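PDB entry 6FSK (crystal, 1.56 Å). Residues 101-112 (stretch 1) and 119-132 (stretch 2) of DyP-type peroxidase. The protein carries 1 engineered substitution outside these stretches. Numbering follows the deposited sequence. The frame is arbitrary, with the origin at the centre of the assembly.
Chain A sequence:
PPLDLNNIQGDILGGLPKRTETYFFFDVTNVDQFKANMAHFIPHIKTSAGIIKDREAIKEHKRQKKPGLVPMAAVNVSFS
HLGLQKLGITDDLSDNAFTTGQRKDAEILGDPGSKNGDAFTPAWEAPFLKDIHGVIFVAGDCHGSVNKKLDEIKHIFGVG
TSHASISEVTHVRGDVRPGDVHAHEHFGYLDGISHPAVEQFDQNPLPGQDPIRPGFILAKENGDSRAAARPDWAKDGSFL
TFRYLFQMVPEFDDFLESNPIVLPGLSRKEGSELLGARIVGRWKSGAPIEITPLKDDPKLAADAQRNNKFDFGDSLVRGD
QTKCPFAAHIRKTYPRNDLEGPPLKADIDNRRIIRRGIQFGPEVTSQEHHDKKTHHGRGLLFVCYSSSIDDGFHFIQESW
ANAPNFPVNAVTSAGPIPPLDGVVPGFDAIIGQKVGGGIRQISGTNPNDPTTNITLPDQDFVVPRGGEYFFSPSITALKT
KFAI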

# COMPACT_ATOMS: atom_id res chain seq x y z
N GLY A 101 1.56 -10.85 -13.93
CA GLY A 101 1.08 -9.47 -14.10
C GLY A 101 -0.25 -9.25 -13.45
O GLY A 101 -0.99 -10.16 -13.23
N GLN A 102 -0.46 -8.02 -13.08
CA GLN A 102 -1.59 -7.68 -12.30
C GLN A 102 -2.88 -7.77 -13.09
O GLN A 102 -3.92 -8.04 -12.51
CB GLN A 102 -1.48 -6.34 -11.60
CG GLN A 102 -2.44 -6.28 -10.36
CD GLN A 102 -2.47 -4.93 -9.73
OE1 GLN A 102 -3.51 -4.22 -9.77
NE2 GLN A 102 -1.32 -4.50 -9.12
N ARG A 103 -2.86 -7.43 -14.39
CA ARG A 103 -4.12 -7.55 -15.14
C ARG A 103 -4.76 -8.97 -15.04
O ARG A 103 -6.00 -9.12 -14.79
CB ARG A 103 -3.91 -7.24 -16.60
CG ARG A 103 -3.73 -5.79 -16.93
CD ARG A 103 -3.27 -5.51 -18.38
NE ARG A 103 -1.97 -6.16 -18.63
CZ ARG A 103 -1.51 -6.31 -19.84
NH1 ARG A 103 -2.21 -5.81 -20.88
NH2 ARG A 103 -0.37 -6.93 -20.02
N LYS A 104 -3.94 -10.04 -15.10
CA LYS A 104 -4.44 -11.42 -14.95
C LYS A 104 -4.64 -11.76 -13.47
O LYS A 104 -5.63 -12.35 -13.09
CB LYS A 104 -3.49 -12.41 -15.56
CG LYS A 104 -3.61 -12.42 -17.05
CD LYS A 104 -2.59 -13.31 -17.68
CE LYS A 104 -2.71 -13.26 -19.20
NZ LYS A 104 -1.38 -13.57 -19.76
N ASP A 105 -3.73 -11.28 -12.60
CA ASP A 105 -3.80 -11.64 -11.19
C ASP A 105 -5.02 -11.00 -10.51
O ASP A 105 -5.51 -11.51 -9.50
CB ASP A 105 -2.53 -11.18 -10.47
CG ASP A 105 -2.26 -11.92 -9.17
OD1 ASP A 105 -2.42 -13.14 -9.12
OD2 ASP A 105 -1.84 -11.24 -8.14
N ALA A 106 -5.53 -9.91 -11.08
CA ALA A 106 -6.63 -9.18 -10.53
C ALA A 106 -7.89 -10.06 -10.42
O ALA A 106 -8.75 -9.87 -9.56
CB ALA A 106 -6.96 -7.97 -11.40
N GLU A 107 -8.00 -11.11 -11.25
CA GLU A 107 -9.12 -12.05 -11.10
C GLU A 107 -9.10 -12.69 -9.71
O GLU A 107 -10.09 -12.65 -9.00
CB GLU A 107 -9.02 -13.15 -12.16
CG GLU A 107 -10.26 -14.04 -12.19
CD GLU A 107 -10.23 -15.15 -13.24
OE1 GLU A 107 -9.28 -15.23 -14.07
OE2 GLU A 107 -11.24 -15.93 -13.23
N ILE A 108 -7.93 -13.19 -9.32
CA ILE A 108 -7.78 -13.79 -8.01
C ILE A 108 -7.80 -12.76 -6.89
O ILE A 108 -8.30 -13.07 -5.79
CB ILE A 108 -6.57 -14.71 -8.00
CG1 ILE A 108 -6.96 -16.00 -8.85
CG2 ILE A 108 -6.13 -15.08 -6.62
CD1 ILE A 108 -5.73 -16.86 -9.05
N LEU A 109 -7.33 -11.55 -7.18
CA LEU A 109 -7.42 -10.47 -6.17
C LEU A 109 -8.85 -10.14 -5.83
O LEU A 109 -9.16 -9.55 -4.75
CB LEU A 109 -6.68 -9.20 -6.57
CG LEU A 109 -5.20 -9.28 -6.87
CD1 LEU A 109 -4.68 -7.93 -7.34
CD2 LEU A 109 -4.41 -9.79 -5.69
N GLY A 110 -9.79 -10.45 -6.74
CA GLY A 110 -11.19 -10.16 -6.52
C GLY A 110 -11.74 -8.93 -7.21
O GLY A 110 -12.88 -8.52 -6.92
N ASP A 111 -10.98 -8.33 -8.11
CA ASP A 111 -11.38 -7.12 -8.80
C ASP A 111 -12.64 -7.41 -9.62
O ASP A 111 -12.80 -8.47 -10.19
CB ASP A 111 -10.32 -6.62 -9.76
CG ASP A 111 -9.12 -5.94 -9.07
OD1 ASP A 111 -8.93 -6.23 -7.86
OD2 ASP A 111 -8.35 -5.20 -9.71
N PRO A 112 -13.50 -6.40 -9.70
CA PRO A 112 -14.61 -6.49 -10.69
C PRO A 112 -14.07 -6.69 -12.10
O PRO A 112 -12.98 -6.19 -12.46
CB PRO A 112 -15.31 -5.14 -10.58
CG PRO A 112 -14.87 -4.54 -9.27
CD PRO A 112 -13.44 -5.06 -9.10
N ALA A 119 -10.31 -16.04 -20.24
CA ALA A 119 -9.67 -14.72 -20.29
C ALA A 119 -10.46 -13.71 -19.44
O ALA A 119 -11.56 -13.32 -19.80
CB ALA A 119 -9.60 -14.23 -21.72
N PHE A 120 -9.84 -13.27 -18.35
CA PHE A 120 -10.45 -12.25 -17.47
C PHE A 120 -9.99 -10.86 -17.88
O PHE A 120 -8.79 -10.70 -18.11
CB PHE A 120 -9.96 -12.50 -16.05
CG PHE A 120 -10.46 -11.48 -15.04
CD1 PHE A 120 -11.71 -11.46 -14.59
CD2 PHE A 120 -9.57 -10.52 -14.56
CE1 PHE A 120 -12.18 -10.54 -13.65
CE2 PHE A 120 -10.02 -9.63 -13.62
CZ PHE A 120 -11.35 -9.62 -13.19
N THR A 121 -10.89 -9.87 -17.98
CA THR A 121 -10.54 -8.50 -18.14
C THR A 121 -11.04 -7.75 -16.95
O THR A 121 -12.22 -7.72 -16.71
CB THR A 121 -11.15 -7.92 -19.42
OG1 THR A 121 -10.72 -8.76 -20.47
CG2 THR A 121 -10.66 -6.49 -19.71
N PRO A 122 -10.14 -7.13 -16.15
CA PRO A 122 -10.66 -6.38 -15.01
C PRO A 122 -11.37 -5.11 -15.48
O PRO A 122 -11.01 -4.54 -16.59
CB PRO A 122 -9.35 -5.95 -14.26
CG PRO A 122 -8.31 -6.09 -15.18
CD PRO A 122 -8.66 -7.13 -16.20
N ALA A 123 -12.28 -4.60 -14.65
CA ALA A 123 -13.02 -3.37 -14.98
C ALA A 123 -12.15 -2.21 -14.57
O ALA A 123 -12.34 -1.55 -13.54
CB ALA A 123 -14.32 -3.35 -14.29
N TRP A 124 -11.15 -1.95 -15.41
CA TRP A 124 -10.18 -0.90 -15.18
C TRP A 124 -10.24 0.20 -16.25
O TRP A 124 -10.80 -0.02 -17.34
CB TRP A 124 -8.77 -1.49 -15.24
CG TRP A 124 -8.39 -2.35 -14.04
CD1 TRP A 124 -9.06 -2.53 -12.93
CD2 TRP A 124 -7.17 -3.06 -13.91
NE1 TRP A 124 -8.36 -3.39 -12.05
CE2 TRP A 124 -7.17 -3.68 -12.63
CE3 TRP A 124 -6.00 -3.11 -14.70
CZ2 TRP A 124 -6.11 -4.42 -12.18
CZ3 TRP A 124 -4.96 -3.88 -14.29
CH2 TRP A 124 -5.01 -4.47 -12.96
N GLU A 125 -9.70 1.37 -15.92
CA GLU A 125 -9.55 2.37 -16.95
C GLU A 125 -8.75 1.83 -18.12
O GLU A 125 -7.81 1.03 -18.02
CB GLU A 125 -8.89 3.62 -16.42
CG GLU A 125 -9.66 4.31 -15.34
CD GLU A 125 -9.16 5.62 -14.96
OE1 GLU A 125 -8.08 6.04 -15.44
OE2 GLU A 125 -9.84 6.24 -14.10
N ALA A 126 -9.09 2.25 -19.36
CA ALA A 126 -8.48 1.67 -20.56
C ALA A 126 -6.99 1.58 -20.63
O ALA A 126 -6.43 0.55 -21.04
CB ALA A 126 -9.07 2.37 -21.78
N PRO A 127 -6.29 2.60 -20.20
CA PRO A 127 -4.85 2.55 -20.33
C PRO A 127 -4.22 1.43 -19.50
O PRO A 127 -3.21 0.84 -19.87
CB PRO A 127 -4.38 3.90 -19.87
CG PRO A 127 -5.57 4.77 -19.99
CD PRO A 127 -6.79 3.96 -19.85
N PHE A 128 -4.88 1.05 -18.39
CA PHE A 128 -4.31 -0.02 -17.55
C PHE A 128 -4.59 -1.40 -18.03
O PHE A 128 -4.09 -2.38 -17.48
CB PHE A 128 -4.74 0.20 -16.06
CG PHE A 128 -4.07 1.41 -15.41
CD1 PHE A 128 -2.73 1.30 -15.01
CD2 PHE A 128 -4.71 2.61 -15.25
CE1 PHE A 128 -2.09 2.41 -14.48
CE2 PHE A 128 -4.06 3.72 -14.68
CZ PHE A 128 -2.76 3.59 -14.28
N LEU A 129 -5.39 -1.48 -19.12
CA LEU A 129 -5.61 -2.71 -19.82
C LEU A 129 -4.56 -2.90 -20.87
O LEU A 129 -4.45 -3.99 -21.40
CB LEU A 129 -7.05 -2.78 -20.35
CG LEU A 129 -8.13 -2.80 -19.31
CD1 LEU A 129 -9.46 -2.89 -20.04
CD2 LEU A 129 -7.93 -3.98 -18.39
N LYS A 130 -3.75 -1.91 -21.17
CA LYS A 130 -2.63 -2.08 -22.10
C LYS A 130 -1.44 -2.64 -21.43
O LYS A 130 -1.28 -2.53 -20.21
CB LYS A 130 -2.25 -0.77 -22.76
CG LYS A 130 -3.38 -0.10 -23.48
CD LYS A 130 -2.93 1.08 -24.35
CE LYS A 130 -4.04 1.47 -25.36
NZ LYS A 130 -5.43 1.56 -24.72
N ASP A 131 -0.53 -3.23 -22.19
CA ASP A 131 0.74 -3.66 -21.63
C ASP A 131 1.53 -2.41 -21.23
O ASP A 131 1.74 -1.44 -21.98
CB ASP A 131 1.60 -4.38 -22.70
CG ASP A 131 1.12 -5.81 -23.06
OD1 ASP A 131 0.11 -6.29 -22.62
OD2 ASP A 131 1.88 -6.43 -23.87
N ILE A 132 1.98 -2.44 -19.98
CA ILE A 132 2.82 -1.37 -19.41
C ILE A 132 4.17 -2.02 -19.11
O ILE A 132 4.21 -3.06 -18.45
CB ILE A 132 2.21 -0.78 -18.12
CG1 ILE A 132 0.93 -0.06 -18.53
CG2 ILE A 132 3.22 0.10 -17.42
CD1 ILE A 132 0.07 0.38 -17.36

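A short, kinked helix (102-109) and the turn after it pack crosswise against a strand (119-122) and the irregular segment that follows, through a small apolar centre flanked by an arginine anchor at one end and two hydrogen bonds at the other. Helix and strand axes run at 90° and approach to 7.3 Å, and the contact buries 655 Å² in total.

A106 occupies the centre. Its CB points toward stretch 2 and lies 3.7 Å from W124 CZ2, 4.1 Å from F120 CE2 and 4.2 Å from P122 CB, so a single methyl group meets three hydrophobic side chains. F120, with chi1 in the t well, directs its ring at the helix; E107 CB sits over one ring face, 3.8 Å from the F120 centroid, in a CH-pi contact. E107 OE1 also lies against F120, 3.4 Å from F120 CB, and E107 OE2 is hydrogen-bonded elsewhere in the structure.

R103 makes the most extensive contact. Its CA-to-CB bond points sideways, but the long side chain brings CG to 3.5 Å from W124 CZ3 and carries the guanidinium to the 129-131 segment. There NH1 donates to L129 O (2.9 Å), and both NH1 (2.9 Å) and NH2 (2.7 Å) donate to D131 OD1 in a salt bridge, so charge pairing and a backbone carbonyl together fix the arginine. R103 O, by contrast, is buried against F120 and P122 without a polar partner.

Beyond the helix, G110 adopts positive phi in a Schellman motif, a conformation suited to glycine, and the chain continues into D111 and P112. D111 OD2 accepts a hydrogen bond from W124 NE1 (3.0 Å), satisfying the buried indole nitrogen at the ring edge. P112 O accepts one from A123 N (2.8 Å, 167°), joining the backbones directly, while P112 CB and A123 CB pack at 4.2 Å.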